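Local atomic coordinates of peptidyl tryptophan dihydroxylase (Pseudomonas putida, PDB entry 7CTQ), a protein that uses a bound flavin to dihydroxylate a tryptophan residue within a peptide, a step essential for making the tryptophylquinone cofactor of quinohemoprotein amine dehydrogenase. Residues R113-V118 with G124-D129. Numbering follows the deposited sequence.
Sequences RVREVV and GIRLDD. With FAD (flavin-adenine dinucleotide), chain C.
Arg115 and Glu116 both present their backbone N-H to the carbonyl of Arg126, forming a classic beta bulge in the antiparallel hairpin of strands 108-119 and 123-127. The Arg115 N–Arg126 O bond is 2.6 Å and in the carbonyl plane; the donor Glu116 N is tilted 15° from it. Within the bulge, Arg126 N also donates to Glu116 O; next along, Val118 and Gly124 exchange both backbone bonds.

On the face carrying Glu116, Arg126 and Val118, the side chains of Glu116 and Arg126 run alongside, pointing the same way. Glu116 OE1 lies 3.5 Å from Arg126 NH1 but well out of the guanidinium plane, a purely electrostatic salt bridge. Arg126 NH1 also sits over a face of the Arg115 guanidinium, 3.1 Å from Arg115 NH2, the two planes turned 84° apart. A leucine in place of Arg126 would probably leave the Glu116 carboxylate without this countercharge.

At the other end, Arg113 NE meets Asp128 OD1 at 2.9 Å in a nearly straight salt bridge, the oxygen lying in the guanidinium plane. With CG anti to the backbone N (chi1 168°) and bends at chi2 and chi3, the Arg113 chain brings NE in line with Asp128 OD1. Asp128 N binds Arg113 O, adding a main-chain tie.

Val117 and Ile125 share the face that packs on Val9 and Leu11 of strand 8-11, and Val114 CG1 touches Ile125 CG2 at 3.6 Å. Val114 N donates to FAD N1A at 3.1 Å, almost linearly, reading the adenine edge in this Rossmann-like sheet. Apolar packing thus backs the adenine-binding strand, while the face of Glu116 and Arg126 juxtaposes two arginines whose mutual repulsion Glu116 is likely to ease.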
ATOM      1  N   ARG A 113      19.942   0.830 -12.495  1.00 73.85           N
ATOM      2  CA  ARG A 113      19.611   1.857 -11.519  1.00 77.99           C
ATOM      3  C   ARG A 113      19.431   3.196 -12.223  1.00 78.65           C
ATOM      4  O   ARG A 113      20.242   3.574 -13.075  1.00 72.11           O
ATOM      5  CB  ARG A 113      20.697   1.971 -10.449  1.00 69.67           C
ATOM      6  CG  ARG A 113      20.537   3.204  -9.581  1.00 80.60           C
ATOM      7  CD  ARG A 113      20.992   2.964  -8.154  1.00 86.72           C
ATOM      8  NE  ARG A 113      22.440   3.075  -8.031  1.00 98.60           N
ATOM      9  CZ  ARG A 113      23.114   2.887  -6.900  1.00102.42           C
ATOM     10  NH1 ARG A 113      24.436   3.007  -6.892  1.00 96.29           N
ATOM     11  NH2 ARG A 113      22.468   2.582  -5.781  1.00100.19           N
ATOM     12  N   VAL A 114      18.365   3.908 -11.871  1.00 70.60           N
ATOM     13  CA  VAL A 114      18.123   5.234 -12.426  1.00 68.98           C
ATOM     14  C   VAL A 114      19.020   6.237 -11.719  1.00 71.12           C
ATOM     15  O   VAL A 114      19.053   6.298 -10.483  1.00 66.02           O
ATOM     16  CB  VAL A 114      16.641   5.626 -12.295  1.00 66.05           C
ATOM     17  CG1 VAL A 114      16.390   6.962 -12.989  1.00 62.61           C
ATOM     18  CG2 VAL A 114      15.745   4.540 -12.877  1.00 59.34           C
ATOM     19  N   ARG A 115      19.754   7.025 -12.507  1.00 78.79           N
ATOM     20  CA  ARG A 115      20.628   8.064 -11.970  1.00 82.44           C
ATOM     21  C   ARG A 115      19.848   9.328 -11.646  1.00 69.71           C
ATOM     22  O   ARG A 115      19.969   9.885 -10.549  1.00 64.28           O
ATOM     23  CB  ARG A 115      21.736   8.391 -12.975  1.00 86.02           C
ATOM     24  CG  ARG A 115      23.039   7.674 -12.738  1.00 90.68           C
ATOM     25  CD  ARG A 115      24.246   8.490 -13.190  1.00 96.34           C
ATOM     26  NE  ARG A 115      24.114   9.905 -12.853  1.00101.66           N
ATOM     27  CZ  ARG A 115      24.242  10.900 -13.726  1.00105.46           C
ATOM     28  NH1 ARG A 115      24.503  10.637 -15.002  1.00 98.82           N
ATOM     29  NH2 ARG A 115      24.106  12.158 -13.324  1.00 99.79           N
ATOM     30  N   GLU A 116      19.052   9.796 -12.599  1.00 70.44           N
ATOM     31  CA  GLU A 116      18.437  11.109 -12.516  1.00 75.50           C
ATOM     32  C   GLU A 116      17.382  11.220 -13.604  1.00 68.00           C
ATOM     33  O   GLU A 116      17.548  10.668 -14.695  1.00 66.27           O
ATOM     34  CB  GLU A 116      19.488  12.215 -12.679  1.00 78.81           C
ATOM     35  CG  GLU A 116      19.068  13.568 -12.133  1.00 90.37           C
ATOM     36  CD  GLU A 116      20.231  14.527 -12.020  1.00 95.57           C
ATOM     37  OE1 GLU A 116      20.971  14.676 -13.018  1.00 93.95           O
ATOM     38  OE2 GLU A 116      20.405  15.126 -10.935  1.00 96.25           O
ATOM     39  N   VAL A 117      16.298  11.921 -13.295  1.00 66.22           N
ATOM     40  CA  VAL A 117      15.271  12.244 -14.272  1.00 65.69           C
ATOM     41  C   VAL A 117      15.263  13.755 -14.432  1.00 68.47           C
ATOM     42  O   VAL A 117      15.401  14.489 -13.448  1.00 75.66           O
ATOM     43  CB  VAL A 117      13.885  11.718 -13.847  1.00 59.03           C
ATOM     44  CG1 VAL A 117      12.942  11.689 -15.043  1.00 66.22           C
ATOM     45  CG2 VAL A 117      14.016  10.336 -13.218  1.00 51.58           C
ATOM     46  N   VAL A 118      15.130  14.220 -15.671  1.00 59.11           N
ATOM     47  CA  VAL A 118      15.258  15.638 -15.971  1.00 70.28           C
ATOM     48  C   VAL A 118      14.089  16.077 -16.844  1.00 69.30           C
ATOM     49  O   VAL A 118      13.524  15.284 -17.603  1.00 73.84           O
ATOM     50  CB  VAL A 118      16.608  15.944 -16.659  1.00 72.85           C
ATOM     51  CG1 VAL A 118      17.766  15.709 -15.694  1.00 72.15           C
ATOM     52  CG2 VAL A 118      16.773  15.089 -17.901  1.00 74.16           C
ATOM     53  N   GLY A 124      13.595  12.791 -19.207  1.00 70.32           N
ATOM     54  CA  GLY A 124      14.912  12.271 -19.498  1.00 66.89           C
ATOM     55  C   GLY A 124      15.416  11.369 -18.396  1.00 66.53           C
ATOM     56  O   GLY A 124      15.991  11.840 -17.410  1.00 71.70           O
ATOM     57  N   ILE A 125      15.209  10.068 -18.551  1.00 65.11           N
ATOM     58  CA  ILE A 125      15.570   9.091 -17.531  1.00 61.48           C
ATOM     59  C   ILE A 125      16.986   8.621 -17.805  1.00 75.15           C
ATOM     60  O   ILE A 125      17.227   7.836 -18.728  1.00 71.27           O
ATOM     61  CB  ILE A 125      14.596   7.911 -17.509  1.00 72.11           C
ATOM     62  CG1 ILE A 125      13.184   8.390 -17.851  1.00 65.17           C
ATOM     63  CG2 ILE A 125      14.643   7.211 -16.157  1.00 69.31           C
ATOM     64  CD1 ILE A 125      12.172   7.297 -17.801  1.00 61.94           C
ATOM     65  N   ARG A 126      17.915   9.078 -16.979  1.00 76.78           N
ATOM     66  CA  ARG A 126      19.329   8.793 -17.141  1.00 82.36           C
ATOM     67  C   ARG A 126      19.709   7.685 -16.165  1.00 74.31           C
ATOM     68  O   ARG A 126      19.461   7.805 -14.960  1.00 75.34           O
ATOM     69  CB  ARG A 126      20.134  10.074 -16.917  1.00 84.32           C
ATOM     70  CG  ARG A 126      19.802  11.135 -17.985  1.00 85.05           C
ATOM     71  CD  ARG A 126      20.090  12.571 -17.552  1.00 86.96           C
ATOM     72  NE  ARG A 126      21.483  12.936 -17.773  1.00 90.83           N
ATOM     73  CZ  ARG A 126      22.420  12.896 -16.832  1.00101.38           C
ATOM     74  NH1 ARG A 126      22.105  12.523 -15.598  1.00 86.84           N
ATOM     75  NH2 ARG A 126      23.669  13.236 -17.123  1.00107.14           N
ATOM     76  N   LEU A 127      20.264   6.597 -16.693  1.00 73.72           N
ATOM     77  CA  LEU A 127      20.608   5.410 -15.925  1.00 76.68           C
ATOM     78  C   LEU A 127      22.088   5.419 -15.555  1.00 82.67           C
ATOM     79  O   LEU A 127      22.899   6.131 -16.156  1.00 80.37           O
ATOM     80  CB  LEU A 127      20.274   4.144 -16.719  1.00 75.34           C
ATOM     81  CG  LEU A 127      18.962   3.433 -16.386  1.00 77.35           C
ATOM     82  CD1 LEU A 127      17.764   4.208 -16.932  1.00 65.74           C
ATOM     83  CD2 LEU A 127      18.982   2.010 -16.925  1.00 76.82           C
ATOM     84  N   ASP A 128      22.431   4.595 -14.559  1.00 80.02           N
ATOM     85  CA  ASP A 128      23.803   4.547 -14.053  1.00 83.16           C
ATOM     86  C   ASP A 128      24.807   4.158 -15.132  1.00 88.74           C
ATOM     87  O   ASP A 128      25.944   4.642 -15.121  1.00 82.37           O
ATOM     88  CB  ASP A 128      23.887   3.574 -12.878  1.00 86.73           C
ATOM     89  CG  ASP A 128      24.103   4.274 -11.552  1.00 93.62           C
ATOM     90  OD1 ASP A 128      23.886   3.627 -10.505  1.00 98.57           O
ATOM     91  OD2 ASP A 128      24.515   5.452 -11.550  1.00 87.27           O
ATOM     92  N   ASP A 129      24.412   3.294 -16.069  1.00 79.34           N
ATOM     93  CA  ASP A 129      25.297   2.860 -17.146  1.00 80.65           C
ATOM     94  C   ASP A 129      25.383   3.864 -18.293  1.00 87.66           C
ATOM     95  O   ASP A 129      25.924   3.527 -19.354  1.00 87.87           O
ATOM     96  CB  ASP A 129      24.854   1.492 -17.681  1.00 79.52           C
ATOM     97  CG  ASP A 129      23.399   1.469 -18.146  1.00 86.46           C
ATOM     98  OD1 ASP A 129      22.908   2.475 -18.707  1.00 76.22           O
ATOM     99  OD2 ASP A 129      22.741   0.422 -17.955  1.00 86.58           O
TER
HETATM  100  PA  FAD C 501       8.967  -1.748  -3.795  1.00 44.94           P
HETATM  101  O1A FAD C 501       8.418  -3.097  -3.540  1.00 40.84           O
HETATM  102  O2A FAD C 501       9.953  -1.287  -2.731  1.00 47.92           O
HETATM  103  O5B FAD C 501       9.529  -1.699  -5.252  1.00 46.60           O
HETATM  104  C5B FAD C 501      10.467  -0.686  -5.664  1.00 44.08           C
HETATM  105  C4B FAD C 501      11.336  -1.312  -6.722  1.00 59.27           C
HETATM  106  O4B FAD C 501      12.144  -0.284  -7.340  1.00 61.30           O
HETATM  107  C3B FAD C 501      12.307  -2.392  -6.234  1.00 65.72           C
HETATM  108  O3B FAD C 501      12.391  -3.446  -7.190  1.00 68.73           O
HETATM  109  C2B FAD C 501      13.626  -1.624  -6.077  1.00 66.47           C
HETATM  110  O2B FAD C 501      14.781  -2.438  -6.276  1.00 74.80           O
HETATM  111  C1B FAD C 501      13.509  -0.623  -7.226  1.00 69.39           C
HETATM  112  N9A FAD C 501      14.292   0.599  -7.118  1.00 64.79           N
HETATM  113  C8A FAD C 501      14.556   1.360  -6.014  1.00 68.96           C
HETATM  114  N7A FAD C 501      15.290   2.421  -6.244  1.00 69.28           N
HETATM  115  C5A FAD C 501      15.556   2.331  -7.598  1.00 65.78           C
HETATM  116  C6A FAD C 501      16.308   3.137  -8.477  1.00 62.70           C
HETATM  117  N6A FAD C 501      16.955   4.241  -8.104  1.00 66.60           N
HETATM  118  N1A FAD C 501      16.370   2.772  -9.785  1.00 58.01           N
HETATM  119  C2A FAD C 501      15.725   1.668 -10.170  1.00 60.19           C
HETATM  120  N3A FAD C 501      14.990   0.834  -9.425  1.00 64.30           N
HETATM  121  C4A FAD C 501      14.941   1.221  -8.147  1.00 69.36           C
HETATM  122  N1  FAD C 501       4.451  -5.701   3.221  1.00 49.19           N
HETATM  123  C2  FAD C 501       3.826  -6.905   3.390  1.00 44.70           C
HETATM  124  O2  FAD C 501       2.921  -7.277   2.641  1.00 45.91           O
HETATM  125  N3  FAD C 501       4.217  -7.742   4.415  1.00 48.47           N
HETATM  126  C4  FAD C 501       5.217  -7.490   5.332  1.00 55.73           C
HETATM  127  O4  FAD C 501       5.486  -8.321   6.197  1.00 52.80           O
HETATM  128  C4X FAD C 501       5.874  -6.211   5.149  1.00 49.98           C
HETATM  129  N5  FAD C 501       6.830  -5.888   5.980  1.00 50.47           N
HETATM  130  C5X FAD C 501       7.458  -4.665   5.807  1.00 49.53           C
HETATM  131  C6  FAD C 501       8.476  -4.301   6.690  1.00 48.79           C
HETATM  132  C7  FAD C 501       9.126  -3.077   6.568  1.00 52.47           C
HETATM  133  C7M FAD C 501      10.222  -2.718   7.536  1.00 43.83           C
HETATM  134  C8  FAD C 501       8.750  -2.192   5.545  1.00 50.23           C
HETATM  135  C8M FAD C 501       9.440  -0.864   5.379  1.00 44.60           C
HETATM  136  C9  FAD C 501       7.740  -2.554   4.660  1.00 46.80           C
HETATM  137  C9A FAD C 501       7.089  -3.775   4.787  1.00 51.06           C
HETATM  138  N10 FAD C 501       6.066  -4.170   3.901  1.00 48.02           N
HETATM  139  C10 FAD C 501       5.421  -5.380   4.065  1.00 47.96           C
HETATM  140  C1' FAD C 501       5.610  -3.261   2.847  1.00 42.11           C
HETATM  141  C2' FAD C 501       6.073  -3.640   1.450  1.00 47.80           C
HETATM  142  O2' FAD C 501       7.482  -3.868   1.411  1.00 44.68           O
HETATM  143  C3' FAD C 501       5.708  -2.498   0.504  1.00 44.22           C
HETATM  144  O3' FAD C 501       4.357  -2.136   0.767  1.00 43.02           O
HETATM  145  C4' FAD C 501       5.837  -2.801  -0.985  1.00 47.88           C
HETATM  146  O4' FAD C 501       7.031  -3.538  -1.265  1.00 50.93           O
HETATM  147  C5' FAD C 501       5.805  -1.528  -1.796  1.00 38.49           C
HETATM  148  O5' FAD C 501       5.727  -1.874  -3.187  1.00 36.90           O
HETATM  149  P   FAD C 501       6.300  -0.926  -4.283  1.00 41.06           P
HETATM  150  O1P FAD C 501       5.546   0.407  -4.157  1.00 39.11           O
HETATM  151  O2P FAD C 501       6.275  -1.586  -5.617  1.00 41.78           O
HETATM  152  O3P FAD C 501       7.794  -0.679  -3.806  1.00 42.53           O